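Replicative DNA helicase (Mycobacterium chimaera, PDB 6RIY) is represented here by its DnaB-1 intein, which probably excises itself by protein splicing from a helicase that unwinds DNA using ATP. Local coordinates at residues Ala3-Leu8 and Ala118-Arg123; Leu44-Tyr49 and Val60-His65; Gly18-Gly23 and Thr34-Ala39; Asp55-Val60 and Ala136-Val141; Pro7-Thr12 and Glu25-Asp30. All blocks are in the same frame, centred on the assembly; numbering follows the deposited sequence.

Contact 1: residues Ala3-Leu8 and Ala118-Arg123; sequences ALYTPL and ASVPVR
A single backbone hydrogen bond ties the two segments: Leu-4 N donates to Pro-121 O at 3.2 Å, reaching it from above the carbonyl plane. Ala-3 CA adds a CA-H...O contact to Pro-121 O (3.5 Å), so this carbonyl receives two successive residues. Next to it, Ala-3 and Val-122 form an antiparallel non-hydrogen-bonded pair whose side chains diverge. A type I turn from Ala-3 to Thr-6 then swings the chain away, closed by Ala-3 O, which accepts from Thr-6 N and also from Thr-6 OG1, the latter donating in the carbonyl plane onto a lone pair of Ala-3 O at 2.8 Å.

The apolar part rests on Leu-4, its CG anti to the carbonyl carbon (chi1 -55°). Its methyls divide the work: Leu-4 CD1 meets Pro-121 CB at 3.8 Å, while Leu-4 CD2 presses on Arg-123 CG at 3.5 Å, in both cases across the partner at about a right angle. Ala-3 CB touches Val-120 CG2 (3.8 Å) and also lies over one face of the Tyr-5 ring, off its centre.

Arg-123, bent at chi3, sends its guanidinium to Val-20 O and Thr-40 O. Val-60 of strand 58-62 packs against Ala-3, Tyr-5 and Val-120, and strand 122-127 lies between strands 2-3 and 33-39.

Contact 2: residues Leu44-Tyr49 and Val60-His65; sequences LGRPCY and VADAAH
This contact is the open end of the beta hairpin made by strands 48-53 and 58-62, within the Hedgehog/intein fold and beside the N-terminus of the intein. Tyr-49 and Ala-61 are its antiparallel hydrogen-bonded pair. Tyr-49 N donates to Ala-61 O at 2.7 Å in an almost straight bond (175°), and Ala-61 N returns one to Tyr-49 O at 2.9 Å; both run nearly along the C=O axes. The neighbouring pair, Cys-48 and Asp-62, is non-hydrogen-bonded. Past it the segment 60-65 enters a type I turn from Asp-62 to His-65, and Ala-63 N reaches back to Pro-47 O (2.9 Å) from above the carbonyl plane.

Side chains extend the pairing. The Tyr-49 ring sets CE1 against Ala-63 CB at 3.6 Å, and Cys-48 CB meets Val-60 CG1. Arg-46, bent at chi2 and chi3, lies alongside Asp-62 pointing the same way. Its NH2 forms a long salt bridge to Asp-62 OD2 (3.9 Å), with the oxygen at the guanidinium edge and the two planes 50° apart. A water fills in for this distance: it accepts from Arg-46 NH2 (2.7 Å) and Ala-64 N, and donates to Asp-62 OD2 (2.6 Å).

The other carboxylate oxygen, Asp-62 OD1, accepts from Ala-1 N, which is also bonded to His-65 ND1, consistent with His-65 being the conserved histidine that inteins place at the N-terminal splice junction. Strand 107-117 flanks strand 48-53 on its other side, with Arg-116 against Pro-47 and Tyr-49, while Val-122 of strand 122-127 covers Cys-48 and Arg-46.

Contact 3: residues Gly18-Gly23 and Thr34-Ala39; sequences GDVAVG and TRVVAA
Gly-23 N and Val-36 O form the one hydrogen bond between the segments, 2.9 Å long, with an N-H...O angle of 161°; the donor lies in the carbonyl plane, on a lone pair of Val-36 O. Gly-23 also meets the side chain of Arg-35, whose CG is anti to the backbone N (chi1 -176°) and whose chain stays extended as far as NE. That straight run carries the guanidinium alongside the loop, where Gly-23 CA sits over the centre of one of its faces, 3.7 Å from Arg-35 CZ. The backbone of Gly-23 (phi 96°) itself calls for glycine, since a CB would be jammed against the carbonyl O of Val-22.

Valines supply the rest. Val-22 straddles the strand: its CG1 meets Val-37 O at 3.9 Å and its CG2 meets Ala-38 CA at 3.8 Å. On the inner side, Val-20 and Val-36 cross obliquely, with Val-20 CG1 on Val-36 CG2 at 3.9 Å, while Val-36 CB lies by Ala-21 O.

Further out, the loop is set by two polar ties: Val-20 O accepts from Arg-123 NH1, and Ala-21 N donates to Asp-24 OD2. The strand is held by Asp-128 OD1, which accepts from Thr-34 OG1 and Arg-35 N, and Val-125 of strand 122-127 packs under Val-20.

Val-37 and Ala-38 both face Glu-126, a classic beta bulge in the pairing of strands 33-39 and 122-127. The loop between strands 14-16 and 25-27 is thus held against Val-36 of a bulged strand, in an antiparallel sheet of the all-beta Hedgehog/intein fold.

Contact 4: residues Asp55-Val60 and Ala136-Val141; sequences DGTVIV and AGRGMV
Gly-139 is pressed directly against two side-chain oxygens, in ground that a CB would occupy: Asp-55 OD2 lies 3.3 Å from Gly-139 CA, and Thr-57 OG1 takes a weak hydrogen bond from Gly-139 N (2.9 Å, 120°). These oxygens are themselves linked, since Thr-57 OG1 donates to Asp-55 OD2 at 2.7 Å. Asp-55 holds its CG in the crowded position between backbone N and carbonyl carbon (chi1 66°), which turns the carboxylate back over its own loop. There OD1 accepts from Thr-57 N at 3.0 Å, completing an Asx turn; both donors come from above the carboxylate plane.

Arg-138 reaches across from the other segment with an extended chain. Its NH2 gives a hydrogen bond to Gly-56 O (3.0 Å), which lies at the guanidinium edge, in plane, although the donor stands well above the carbonyl plane. A water joins Val-58 N with Arg-138 NE, the second bond being weak.

Beneath this polar rim, Thr-57 CG2 meets Val-141 CG2 at 4.0 Å and Ile-59 CD1 reaches Ala-136 CB at 3.9 Å. Gly-137 to Met-140 form a type I turn between strands 133-136 and 141-144, a hairpin that in inteins leads into the C-terminal splice junction.

Contact 5: residues Pro7-Thr12 and Glu25-Asp30; sequences PLPTPT and ELLGAD
This is side-chain packing between two strands that cross almost squarely, not neighbours in a sheet: strands 7-9 and 25-27 pass at 87°, their axes 6.6 Å apart at the closest. Leucines from strand 25-27 meet Leu-8 and Pro-9 of the other strand and Pro-11 just beyond it, and the backbones communicate through a water. That water donates to Pro-9 O (2.8 Å) and accepts from Leu-27 N (2.9 Å), bridging the two main-chain groups.

Leu-27 makes the largest single contribution. With CG anti to the carbonyl carbon (chi1 -58°), it spreads its branches over two proline rings: Leu-27 CD1 rests on Pro-9 CB at 3.7 Å, and Leu-27 CD2 on Pro-11 CD at 3.8 Å, sliding past the second ring in the opposite direction. Leu-27 CG itself lies against Pro-9 O. Leu-26 starts out on the far side of its strand, yet its CD2 methyl returns to touch Leu-8 CD1 at 3.9 Å, the two chains crossing obliquely. At the outer end, Glu-25 crosses Pro-11 at about a right angle, with OE1 3.5 Å from Pro-11 CG, while both Thr-10 CB and Thr-10 CG2 lie against Glu-25 O.

Thr-10 OG1 is engaged elsewhere, accepting from Gly-13 N in the turn that leads to strand 14-16, the antiparallel partner of strand 7-9. Strand 25-27, an outermost strand of its sheet, is paired with strand 33-39 through Leu-26 and Thr-34. Strand 133-136 runs close by, with Leu-135 packing on both Pro-9 and Leu-27 and Ala-136 on Leu-8.

Overall arrangement
Contact 4 lies nearest the centre of the chain, about 8 Å between centres, with five of nine touching residues buried; contact 3 is farthest, at about 14 Å, with two buried and four exposed. Contacts 1 and 2 adjoin, linked by Ser-119 OG to Arg-46 O and by Ala-3 N to Val-60 O. Contacts 2 and 4 share strand 58-62. The segments of contacts 1 and 5 overlap at Pro-7 and Leu-8, of which only contact 5 uses Leu-8; contacts 3 and 5 involve neighbouring strands of one sheet. Their chemistry differs with place: contact 2 is a backbone-bonded hairpin, contacts 1 and 3 keep one main-chain bond each, contact 4 relies on polar side chains, and contact 5 on packing and a water.

Contact 1: residues Ala3-Leu8 and Ala118-Arg123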
# COMPACT_ATOMS: atom_id res chain seq x y z
N ALA A 3 0.87 7.86 0.76
CA ALA A 3 1.11 9.07 1.53
C ALA A 3 2.28 8.88 2.49
O ALA A 3 2.47 7.80 3.05
CB ALA A 3 -0.15 9.45 2.32
N LEU A 4 3.06 9.95 2.68
CA LEU A 4 4.23 9.89 3.56
C LEU A 4 3.87 9.45 4.97
O LEU A 4 4.72 8.89 5.67
CB LEU A 4 4.92 11.24 3.64
CG LEU A 4 5.36 11.92 2.35
CD1 LEU A 4 6.28 13.10 2.68
CD2 LEU A 4 6.07 10.91 1.47
N TYR A 5 2.66 9.76 5.43
CA TYR A 5 2.29 9.46 6.81
C TYR A 5 1.77 8.05 6.97
O TYR A 5 1.34 7.70 8.08
CB TYR A 5 1.25 10.47 7.33
CG TYR A 5 0.01 10.67 6.46
CD1 TYR A 5 -0.85 9.62 6.18
CD2 TYR A 5 -0.31 11.92 5.96
CE1 TYR A 5 -1.98 9.80 5.41
CE2 TYR A 5 -1.44 12.12 5.19
CZ TYR A 5 -2.26 11.05 4.91
OH TYR A 5 -3.39 11.23 4.15
N THR A 6 1.79 7.25 5.91
CA THR A 6 1.27 5.89 5.99
C THR A 6 2.18 5.07 6.90
O THR A 6 3.38 4.98 6.63
CB THR A 6 1.21 5.21 4.63
OG1 THR A 6 0.47 6.02 3.70
CG2 THR A 6 0.51 3.85 4.77
N PRO A 7 1.66 4.48 7.97
CA PRO A 7 2.50 3.59 8.79
C PRO A 7 2.67 2.25 8.09
O PRO A 7 1.72 1.69 7.54
CB PRO A 7 1.70 3.45 10.09
CG PRO A 7 0.27 3.62 9.66
CD PRO A 7 0.29 4.58 8.48
N LEU A 8 3.91 1.76 8.09
CA LEU A 8 4.23 0.47 7.49
C LEU A 8 4.82 -0.45 8.54
O LEU A 8 5.73 -0.04 9.26
CB LEU A 8 5.25 0.64 6.35
CG LEU A 8 4.90 1.67 5.29
CD1 LEU A 8 6.04 1.80 4.28
CD2 LEU A 8 3.61 1.26 4.58
N ALA A 118 -8.03 15.38 -1.31
CA ALA A 118 -6.99 16.36 -1.59
C ALA A 118 -5.63 15.69 -1.74
O ALA A 118 -5.31 14.72 -1.06
CB ALA A 118 -6.93 17.40 -0.47
N SER A 119 -4.81 16.23 -2.65
CA SER A 119 -3.46 15.72 -2.84
C SER A 119 -2.61 15.87 -1.58
O SER A 119 -2.60 16.92 -0.93
CB SER A 119 -2.78 16.48 -3.99
OG SER A 119 -1.49 15.96 -4.25
N VAL A 120 -1.87 14.82 -1.25
CA VAL A 120 -0.82 14.91 -0.22
C VAL A 120 0.46 14.37 -0.83
O VAL A 120 0.43 13.62 -1.82
CB VAL A 120 -1.21 14.12 1.05
CG1 VAL A 120 -2.47 14.69 1.68
CG2 VAL A 120 -1.35 12.65 0.75
N PRO A 121 1.61 14.72 -0.25
CA PRO A 121 2.89 14.15 -0.73
C PRO A 121 2.89 12.63 -0.63
O PRO A 121 2.38 12.06 0.33
CB PRO A 121 3.92 14.78 0.22
CG PRO A 121 3.27 16.05 0.72
CD PRO A 121 1.82 15.69 0.84
N VAL A 122 3.49 11.98 -1.63
CA VAL A 122 3.52 10.51 -1.70
C VAL A 122 4.91 10.05 -2.12
O VAL A 122 5.72 10.83 -2.63
CB VAL A 122 2.44 9.93 -2.65
CG1 VAL A 122 1.05 10.31 -2.17
CG2 VAL A 122 2.67 10.35 -4.12
N ARG A 123 5.18 8.76 -1.92
CA ARG A 123 6.41 8.11 -2.35
C ARG A 123 6.12 6.68 -2.79
O ARG A 123 5.22 6.04 -2.24
CB ARG A 123 7.46 8.02 -1.23
CG ARG A 123 8.14 9.29 -0.81
CD ARG A 123 9.11 8.97 0.34
NE ARG A 123 10.37 8.42 -0.14
CZ ARG A 123 11.22 7.73 0.62
NH1 ARG A 123 10.94 7.47 1.89
NH2 ARG A 123 12.35 7.28 0.09

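Contact 2: residues Leu44-Tyr49 and Val60-His65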
# COMPACT_ATOMS: atom_id res chain seq x y z
N LEU A 44 5.09 15.36 -5.28
CA LEU A 44 4.10 16.35 -4.90
C LEU A 44 3.07 16.55 -6.00
O LEU A 44 3.39 16.45 -7.19
CB LEU A 44 4.78 17.70 -4.60
CG LEU A 44 5.73 17.76 -3.41
CD1 LEU A 44 6.39 19.14 -3.31
CD2 LEU A 44 4.98 17.42 -2.14
N GLY A 45 1.84 16.85 -5.59
CA GLY A 45 0.80 17.22 -6.53
C GLY A 45 0.07 16.07 -7.19
O GLY A 45 -0.74 16.31 -8.08
N ARG A 46 0.34 14.83 -6.79
CA ARG A 46 -0.32 13.70 -7.42
C ARG A 46 -1.79 13.62 -6.99
O ARG A 46 -2.12 13.90 -5.83
CB ARG A 46 0.40 12.39 -7.06
CG ARG A 46 1.87 12.35 -7.50
CD ARG A 46 2.01 12.31 -9.01
NE ARG A 46 1.38 11.13 -9.59
CZ ARG A 46 1.05 11.01 -10.87
NH1 ARG A 46 1.30 12.00 -11.72
NH2 ARG A 46 0.48 9.89 -11.31
N PRO A 47 -2.69 13.25 -7.89
CA PRO A 47 -4.08 13.00 -7.48
C PRO A 47 -4.11 11.81 -6.54
O PRO A 47 -3.49 10.78 -6.80
CB PRO A 47 -4.80 12.71 -8.80
CG PRO A 47 -3.86 13.15 -9.87
CD PRO A 47 -2.49 12.97 -9.32
N CYS A 48 -4.82 11.96 -5.42
CA CYS A 48 -4.81 10.96 -4.37
C CYS A 48 -6.20 10.43 -4.07
O CYS A 48 -7.20 11.14 -4.19
CB CYS A 48 -4.25 11.53 -3.07
SG CYS A 48 -2.48 11.83 -3.17
N TYR A 49 -6.23 9.18 -3.62
CA TYR A 49 -7.45 8.51 -3.20
C TYR A 49 -7.33 8.03 -1.76
O TYR A 49 -6.27 7.54 -1.35
CB TYR A 49 -7.76 7.31 -4.10
CG TYR A 49 -8.45 7.70 -5.38
CD1 TYR A 49 -7.79 8.44 -6.35
CD2 TYR A 49 -9.76 7.32 -5.61
CE1 TYR A 49 -8.43 8.80 -7.52
CE2 TYR A 49 -10.41 7.67 -6.78
CZ TYR A 49 -9.74 8.41 -7.73
OH TYR A 49 -10.38 8.76 -8.89
N VAL A 60 -4.14 6.48 2.21
CA VAL A 60 -4.20 7.46 1.14
C VAL A 60 -3.10 7.14 0.15
O VAL A 60 -1.93 6.99 0.53
CB VAL A 60 -4.09 8.88 1.69
CG1 VAL A 60 -3.95 9.89 0.57
CG2 VAL A 60 -5.31 9.18 2.56
N ALA A 61 -3.47 6.99 -1.12
CA ALA A 61 -2.54 6.55 -2.13
C ALA A 61 -2.82 7.32 -3.41
O ALA A 61 -3.92 7.85 -3.61
CB ALA A 61 -2.67 5.04 -2.40
N ASP A 62 -1.82 7.38 -4.28
CA ASP A 62 -2.10 8.09 -5.52
C ASP A 62 -3.04 7.26 -6.38
O ASP A 62 -3.29 6.06 -6.14
CB ASP A 62 -0.80 8.46 -6.25
CG ASP A 62 -0.22 7.32 -7.03
OD1 ASP A 62 -0.31 6.17 -6.57
OD2 ASP A 62 0.36 7.60 -8.10
N ALA A 63 -3.64 7.93 -7.36
CA ALA A 63 -4.72 7.31 -8.13
C ALA A 63 -4.26 6.05 -8.84
O ALA A 63 -5.07 5.13 -9.04
CB ALA A 63 -5.26 8.31 -9.15
N ALA A 64 -2.99 5.96 -9.20
CA ALA A 64 -2.51 4.82 -9.98
C ALA A 64 -1.88 3.72 -9.14
O ALA A 64 -1.43 2.72 -9.71
CB ALA A 64 -1.51 5.28 -11.03
N HIS A 65 -1.80 3.88 -7.82
CA HIS A 65 -1.26 2.82 -6.98
C HIS A 65 -2.05 1.53 -7.16
O HIS A 65 -3.28 1.56 -7.28
CB HIS A 65 -1.27 3.24 -5.51
CG HIS A 65 -0.51 2.32 -4.61
ND1 HIS A 65 0.83 2.49 -4.35
CD2 HIS A 65 -0.90 1.22 -3.92
CE1 HIS A 65 1.24 1.53 -3.53
NE2 HIS A 65 0.21 0.75 -3.26
O HOH W 1 -1.29 8.48 -9.91

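Contact 3: residues Gly18-Gly23 and Thr34-Ala39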
# COMPACT_ATOMS: atom_id res chain seq x y z
N GLY A 18 7.36 7.97 4.74
CA GLY A 18 8.32 9.06 4.62
C GLY A 18 9.71 8.72 5.13
O GLY A 18 10.70 9.31 4.69
N ASP A 19 9.80 7.78 6.07
CA ASP A 19 11.05 7.41 6.70
C ASP A 19 11.72 6.19 6.05
O ASP A 19 12.74 5.72 6.56
CB ASP A 19 10.82 7.13 8.19
CG ASP A 19 11.00 8.36 9.05
OD1 ASP A 19 11.44 9.41 8.53
OD2 ASP A 19 10.71 8.28 10.26
N VAL A 20 11.19 5.68 4.96
CA VAL A 20 11.75 4.48 4.33
C VAL A 20 12.97 4.86 3.50
O VAL A 20 12.93 5.82 2.72
CB VAL A 20 10.71 3.77 3.45
CG1 VAL A 20 11.36 2.63 2.71
CG2 VAL A 20 9.58 3.25 4.31
N ALA A 21 14.04 4.08 3.63
CA ALA A 21 15.24 4.25 2.81
C ALA A 21 15.63 2.91 2.18
O ALA A 21 15.21 1.84 2.64
CB ALA A 21 16.41 4.81 3.62
N VAL A 22 16.41 2.99 1.10
CA VAL A 22 16.91 1.79 0.45
C VAL A 22 17.66 0.95 1.48
O VAL A 22 18.47 1.47 2.26
CB VAL A 22 17.81 2.14 -0.74
CG1 VAL A 22 18.52 0.91 -1.28
CG2 VAL A 22 17.00 2.80 -1.83
N GLY A 23 17.38 -0.35 1.49
CA GLY A 23 18.00 -1.26 2.43
C GLY A 23 17.19 -1.55 3.67
O GLY A 23 17.49 -2.51 4.38
N THR A 34 11.03 -8.16 3.92
CA THR A 34 11.42 -7.95 2.53
C THR A 34 12.21 -6.65 2.45
O THR A 34 11.89 -5.68 3.15
CB THR A 34 10.20 -7.94 1.59
OG1 THR A 34 10.63 -7.97 0.22
CG2 THR A 34 9.31 -6.72 1.82
N ARG A 35 13.26 -6.63 1.64
CA ARG A 35 14.18 -5.50 1.62
C ARG A 35 13.73 -4.47 0.59
O ARG A 35 13.25 -4.81 -0.49
CB ARG A 35 15.60 -5.99 1.29
CG ARG A 35 16.69 -4.94 1.33
CD ARG A 35 18.00 -5.56 0.89
NE ARG A 35 19.15 -4.66 1.01
CZ ARG A 35 19.46 -3.73 0.12
NH1 ARG A 35 18.71 -3.56 -0.97
NH2 ARG A 35 20.53 -2.96 0.31
N VAL A 36 13.91 -3.20 0.94
CA VAL A 36 13.60 -2.12 0.01
C VAL A 36 14.77 -1.98 -0.95
O VAL A 36 15.91 -1.80 -0.52
CB VAL A 36 13.33 -0.82 0.78
CG1 VAL A 36 13.12 0.36 -0.16
CG2 VAL A 36 12.10 -1.02 1.70
N VAL A 37 14.50 -2.13 -2.24
CA VAL A 37 15.56 -2.03 -3.24
C VAL A 37 15.61 -0.66 -3.90
O VAL A 37 16.64 -0.31 -4.49
CB VAL A 37 15.44 -3.14 -4.30
CG1 VAL A 37 15.64 -4.51 -3.67
CG2 VAL A 37 14.10 -3.08 -4.99
N ALA A 38 14.54 0.12 -3.80
CA ALA A 38 14.51 1.46 -4.36
C ALA A 38 13.41 2.24 -3.66
O ALA A 38 12.46 1.67 -3.12
CB ALA A 38 14.28 1.44 -5.88
N ALA A 39 13.56 3.57 -3.65
CA ALA A 39 12.58 4.43 -3.02
C ALA A 39 12.66 5.80 -3.67
O ALA A 39 13.74 6.39 -3.73
CB ALA A 39 12.83 4.53 -1.51

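Contact 4: residues Asp55-Val60 and Ala136-Val141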
# COMPACT_ATOMS: atom_id res chain seq x y z
N ASP A 55 -11.35 -3.67 7.74
CA ASP A 55 -10.74 -3.84 9.05
C ASP A 55 -10.55 -2.52 9.78
O ASP A 55 -10.06 -2.52 10.91
CB ASP A 55 -9.38 -4.53 8.91
CG ASP A 55 -8.36 -3.66 8.18
OD1 ASP A 55 -8.78 -2.80 7.37
OD2 ASP A 55 -7.15 -3.84 8.40
N GLY A 56 -10.92 -1.40 9.16
CA GLY A 56 -10.70 -0.09 9.73
C GLY A 56 -9.49 0.63 9.19
O GLY A 56 -9.33 1.83 9.45
N THR A 57 -8.64 -0.05 8.43
CA THR A 57 -7.47 0.59 7.86
C THR A 57 -7.89 1.57 6.77
O THR A 57 -8.70 1.24 5.90
CB THR A 57 -6.52 -0.45 7.26
OG1 THR A 57 -6.07 -1.34 8.29
CG2 THR A 57 -5.30 0.23 6.60
N VAL A 58 -7.32 2.77 6.82
CA VAL A 58 -7.51 3.79 5.79
C VAL A 58 -6.13 4.19 5.28
O VAL A 58 -5.27 4.61 6.07
CB VAL A 58 -8.26 5.01 6.33
CG1 VAL A 58 -8.22 6.15 5.32
CG2 VAL A 58 -9.70 4.63 6.67
N ILE A 59 -5.91 4.04 3.98
CA ILE A 59 -4.65 4.39 3.34
C ILE A 59 -4.93 5.41 2.24
O ILE A 59 -5.84 5.22 1.43
CB ILE A 59 -3.96 3.15 2.75
CG1 ILE A 59 -3.60 2.17 3.86
CG2 ILE A 59 -2.69 3.56 1.96
CD1 ILE A 59 -3.11 0.86 3.33
N VAL A 60 -4.14 6.48 2.21
CA VAL A 60 -4.20 7.46 1.14
C VAL A 60 -3.10 7.14 0.15
O VAL A 60 -1.93 6.99 0.53
CB VAL A 60 -4.09 8.88 1.69
CG1 VAL A 60 -3.95 9.89 0.57
CG2 VAL A 60 -5.31 9.18 2.56
N ALA A 136 0.87 -2.60 4.36
CA ALA A 136 0.75 -1.16 4.62
C ALA A 136 -0.45 -0.87 5.50
O ALA A 136 -1.47 -1.56 5.44
CB ALA A 136 0.62 -0.37 3.32
N GLY A 137 -0.34 0.20 6.29
CA GLY A 137 -1.43 0.65 7.13
C GLY A 137 -1.48 -0.14 8.43
O GLY A 137 -0.85 -1.18 8.60
N ARG A 138 -2.27 0.38 9.37
CA ARG A 138 -2.28 -0.23 10.70
C ARG A 138 -2.77 -1.68 10.64
O ARG A 138 -2.36 -2.50 11.47
CB ARG A 138 -3.13 0.61 11.66
CG ARG A 138 -4.62 0.55 11.45
CD ARG A 138 -5.28 1.70 12.20
NE ARG A 138 -6.69 1.84 11.87
CZ ARG A 138 -7.67 1.79 12.77
NH1 ARG A 138 -7.38 1.62 14.05
NH2 ARG A 138 -8.93 1.93 12.39
N GLY A 139 -3.62 -2.00 9.67
CA GLY A 139 -4.08 -3.37 9.47
C GLY A 139 -3.17 -4.26 8.66
O GLY A 139 -3.50 -5.44 8.46
N MET A 140 -2.04 -3.74 8.18
CA MET A 140 -1.04 -4.52 7.44
C MET A 140 -1.66 -5.15 6.19
O MET A 140 -1.63 -6.37 5.99
CB MET A 140 -0.40 -5.57 8.36
CG MET A 140 0.16 -4.96 9.64
SD MET A 140 1.05 -6.18 10.62
CE MET A 140 -0.29 -6.94 11.53
N VAL A 141 -2.23 -4.28 5.37
CA VAL A 141 -2.92 -4.68 4.14
C VAL A 141 -1.89 -4.85 3.03
O VAL A 141 -1.10 -3.93 2.79
CB VAL A 141 -3.97 -3.63 3.76
CG1 VAL A 141 -4.71 -4.03 2.50
CG2 VAL A 141 -4.94 -3.41 4.91
O HOH W 2 -6.02 3.26 9.31

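Contact 5: residues Pro7-Thr12 and Glu25-Asp30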
# COMPACT_ATOMS: atom_id res chain seq x y z
N PRO A 7 1.66 4.48 7.97
CA PRO A 7 2.50 3.59 8.79
C PRO A 7 2.67 2.25 8.09
O PRO A 7 1.72 1.69 7.54
CB PRO A 7 1.70 3.45 10.09
CG PRO A 7 0.27 3.62 9.66
CD PRO A 7 0.29 4.58 8.48
N LEU A 8 3.91 1.76 8.09
CA LEU A 8 4.23 0.47 7.49
C LEU A 8 4.82 -0.45 8.54
O LEU A 8 5.73 -0.04 9.26
CB LEU A 8 5.25 0.64 6.35
CG LEU A 8 4.90 1.67 5.29
CD1 LEU A 8 6.04 1.80 4.28
CD2 LEU A 8 3.61 1.26 4.58
N PRO A 9 4.35 -1.70 8.66
CA PRO A 9 4.96 -2.60 9.64
C PRO A 9 6.34 -3.05 9.18
O PRO A 9 6.60 -3.22 7.99
CB PRO A 9 3.99 -3.79 9.68
CG PRO A 9 3.41 -3.81 8.31
CD PRO A 9 3.29 -2.36 7.88
N THR A 10 7.23 -3.23 10.14
CA THR A 10 8.57 -3.74 9.91
C THR A 10 8.79 -4.92 10.84
O THR A 10 7.97 -5.18 11.73
CB THR A 10 9.62 -2.66 10.18
OG1 THR A 10 9.67 -2.39 11.59
CG2 THR A 10 9.25 -1.39 9.44
N PRO A 11 9.88 -5.68 10.66
CA PRO A 11 10.14 -6.79 11.60
C PRO A 11 10.24 -6.35 13.05
O PRO A 11 9.88 -7.13 13.94
CB PRO A 11 11.46 -7.37 11.08
CG PRO A 11 11.47 -7.07 9.65
CD PRO A 11 10.80 -5.72 9.51
N THR A 12 10.69 -5.12 13.31
CA THR A 12 10.84 -4.63 14.68
C THR A 12 9.69 -3.74 15.14
O THR A 12 9.47 -3.64 16.35
CB THR A 12 12.15 -3.85 14.82
OG1 THR A 12 12.11 -2.70 13.97
CG2 THR A 12 13.33 -4.72 14.44
N GLU A 25 14.05 -2.94 5.88
CA GLU A 25 13.18 -4.11 5.81
C GLU A 25 11.73 -3.69 6.06
O GLU A 25 11.42 -3.08 7.09
CB GLU A 25 13.59 -5.17 6.82
CG GLU A 25 14.86 -5.92 6.45
CD GLU A 25 15.11 -7.12 7.33
OE1 GLU A 25 14.77 -7.06 8.53
OE2 GLU A 25 15.66 -8.12 6.83
N LEU A 26 10.85 -4.01 5.11
CA LEU A 26 9.41 -3.99 5.31
C LEU A 26 8.95 -5.43 5.44
O LEU A 26 9.76 -6.34 5.63
CB LEU A 26 8.72 -3.24 4.15
CG LEU A 26 9.13 -1.79 3.89
CD1 LEU A 26 8.51 -1.28 2.59
CD2 LEU A 26 8.77 -0.88 5.07
N LEU A 27 7.64 -5.67 5.30
CA LEU A 27 7.10 -7.03 5.34
C LEU A 27 6.44 -7.35 4.01
O LEU A 27 5.67 -6.55 3.49
CB LEU A 27 6.07 -7.18 6.46
CG LEU A 27 6.58 -6.87 7.87
CD1 LEU A 27 5.44 -7.12 8.87
CD2 LEU A 27 7.81 -7.70 8.20
N GLY A 28 6.73 -8.53 3.48
CA GLY A 28 6.04 -9.00 2.30
C GLY A 28 4.65 -9.52 2.61
O GLY A 28 4.19 -9.54 3.75
N ALA A 29 3.98 -9.98 1.55
CA ALA A 29 2.62 -10.49 1.70
C ALA A 29 2.55 -11.72 2.58
O ALA A 29 1.48 -12.04 3.10
CB ALA A 29 2.02 -10.80 0.33
N ASP A 30 3.66 -12.44 2.75
CA ASP A 30 3.69 -13.61 3.60
C ASP A 30 3.95 -13.28 5.07
O ASP A 30 4.04 -14.20 5.88
CB ASP A 30 4.74 -14.62 3.11
CG ASP A 30 6.12 -13.99 2.91
OD1 ASP A 30 6.30 -12.77 3.16
OD2 ASP A 30 7.05 -14.72 2.51
O HOH W 3 5.62 -3.57 5.37